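Side-chain contact in uncharacterized protein cvnB5 (Streptomyces avermitilis, PDB 3LEQ), which is of unknown function but carries a Roadblock/LC7 domain, a fold that in related proteins often serves as a scaffold associated with small GTPases: residues Y80-A85 and Y107-L112. Sequence-based numbering, arbitrary orientation. Where two conformers were deposited one is given.
Sequences YLILTA and YQMNML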
# COMPACT_ATOMS: atom_id res chain seq x y z
N TYR A 80 5.20 7.57 -6.14
CA TYR A 80 5.48 6.14 -6.38
C TYR A 80 4.31 5.25 -6.02
O TYR A 80 3.54 5.56 -5.09
CB TYR A 80 6.63 5.64 -5.48
CG TYR A 80 7.97 6.28 -5.74
CD1 TYR A 80 8.95 5.61 -6.47
CD2 TYR A 80 8.28 7.54 -5.24
CE1 TYR A 80 10.19 6.18 -6.70
CE2 TYR A 80 9.51 8.13 -5.47
CZ TYR A 80 10.46 7.45 -6.21
OH TYR A 80 11.68 8.02 -6.43
N LEU A 81 4.20 4.13 -6.73
CA LEU A 81 3.37 3.00 -6.28
C LEU A 81 4.34 1.93 -5.82
O LEU A 81 5.24 1.54 -6.58
CB LEU A 81 2.50 2.47 -7.42
CG LEU A 81 1.52 1.33 -7.10
CD1 LEU A 81 0.45 1.25 -8.19
CD2 LEU A 81 2.25 -0.04 -6.97
N ILE A 82 4.19 1.47 -4.59
CA ILE A 82 5.11 0.47 -4.07
C ILE A 82 4.28 -0.69 -3.54
O ILE A 82 3.30 -0.49 -2.82
CB ILE A 82 6.05 1.02 -2.94
CG1 ILE A 82 6.71 2.35 -3.35
CG2 ILE A 82 7.12 -0.04 -2.52
CD1 ILE A 82 7.45 3.09 -2.24
N LEU A 83 4.71 -1.90 -3.88
CA LEU A 83 4.01 -3.10 -3.48
C LEU A 83 5.00 -4.08 -2.85
O LEU A 83 6.08 -4.27 -3.38
CB LEU A 83 3.38 -3.72 -4.73
CG LEU A 83 2.63 -5.04 -4.71
CD1 LEU A 83 1.59 -5.02 -5.82
CD2 LEU A 83 3.60 -6.22 -4.91
N THR A 84 4.63 -4.70 -1.73
CA THR A 84 5.45 -5.72 -1.10
C THR A 84 4.58 -6.85 -0.55
O THR A 84 3.40 -6.66 -0.27
CB THR A 84 6.41 -5.13 0.01
OG1 THR A 84 7.32 -6.14 0.46
CG2 THR A 84 5.62 -4.63 1.21
N ALA A 85 5.16 -8.03 -0.38
CA ALA A 85 4.45 -9.15 0.23
C ALA A 85 4.11 -8.85 1.69
O ALA A 85 4.94 -8.28 2.43
CB ALA A 85 5.31 -10.42 0.14
N TYR A 107 11.28 1.35 4.38
CA TYR A 107 11.52 1.02 5.78
C TYR A 107 10.22 1.02 6.57
O TYR A 107 9.92 0.09 7.30
CB TYR A 107 12.53 2.02 6.41
CG TYR A 107 12.60 1.91 7.91
CD1 TYR A 107 13.37 0.93 8.53
CD2 TYR A 107 11.84 2.77 8.73
CE1 TYR A 107 13.41 0.81 9.92
CE2 TYR A 107 11.87 2.65 10.12
CZ TYR A 107 12.65 1.68 10.71
OH TYR A 107 12.67 1.58 12.08
N GLN A 108 9.42 2.07 6.41
CA GLN A 108 8.12 2.14 7.10
C GLN A 108 7.18 0.97 6.75
O GLN A 108 6.51 0.40 7.64
CB GLN A 108 7.41 3.48 6.81
CG GLN A 108 8.10 4.68 7.47
CD GLN A 108 7.92 4.71 8.98
OE1 GLN A 108 7.08 4.00 9.54
NE2 GLN A 108 8.70 5.56 9.63
N MSE A 109 7.12 0.62 5.45
CA MSE A 109 6.31 -0.52 5.01
C MSE A 109 6.83 -1.82 5.60
O MSE A 109 6.06 -2.65 6.05
CB MSE A 109 6.30 -0.60 3.49
CG MSE A 109 5.67 0.61 2.83
SE MSE A 109 5.81 0.54 0.89
CE MSE A 109 4.66 -0.98 0.48
N ASN A 110 8.15 -1.99 5.61
CA ASN A 110 8.77 -3.21 6.16
C ASN A 110 8.46 -3.34 7.67
O ASN A 110 8.17 -4.43 8.15
CB ASN A 110 10.29 -3.21 5.91
CG ASN A 110 10.67 -3.56 4.46
OD1 ASN A 110 9.89 -4.15 3.72
ND2 ASN A 110 11.89 -3.19 4.06
N MSE A 111 8.49 -2.22 8.39
CA MSE A 111 8.13 -2.21 9.82
C MSE A 111 6.66 -2.54 10.02
O MSE A 111 6.30 -3.25 10.96
CB MSE A 111 8.46 -0.86 10.47
CG MSE A 111 9.97 -0.53 10.53
SE MSE A 111 11.06 -1.93 11.41
CE MSE A 111 11.83 -2.77 9.80
N LEU A 112 5.80 -2.04 9.13
CA LEU A 112 4.36 -2.34 9.19
C LEU A 112 4.10 -3.84 9.00
O LEU A 112 3.33 -4.44 9.75
CB LEU A 112 3.60 -1.52 8.13
CG LEU A 112 2.08 -1.74 8.06
CD1 LEU A 112 1.43 -1.48 9.40
CD2 LEU A 112 1.44 -0.90 6.96
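M109 reaches from helix 102-115 down to strand 80-85 and settles between I82 and T84, joining helix to sheet in the Roadblock/LC7 fold, an antiparallel sheet with helices packed on its two faces. The helix lies on one face of the sheet, its short segment running at 31° to the strand with 9.9 Å between the axes. M109, a selenomethionine in this crystal, bridges much of that gap. Its CB and CG span the distance without touching the strand: CG sits anti to the carbonyl carbon, and with chi2 extended at 175° the chain is carried straight toward the sheet. SE is the first atom to touch, 3.7 Å from I82 CG2 with I82 CB just beyond, so it lies against the branched root of the isoleucine. At chi3 (67°) the chain bends, turning the methyl CE down toward the strand backbone and onto T84. Here CE packs 3.8 Å from T84 CG2. A long, unbranched and flexible side chain suits this place, because it can cross from helix to sheet and then fit its end to the strand surface.

I82 and T84 point toward the helix, as alternate residues of a strand do, while L83 between them points away and packs on A50 of helix 40-55 on the other face. Beta-branched residues suit an extended strand, and each offers M109 a methyl close to the backbone. Threonine also divides its branches by chemistry, CG2 meeting the selenomethionine while OG1 makes a weak hydrogen bond to Q71 on the neighbouring strand. M109 also touches L92 of strand 90-96, and I82 packs on V105 one turn earlier in the helix. At the strand surface, M109 CE lies 3.6 Å from the backbone oxygen I82 O.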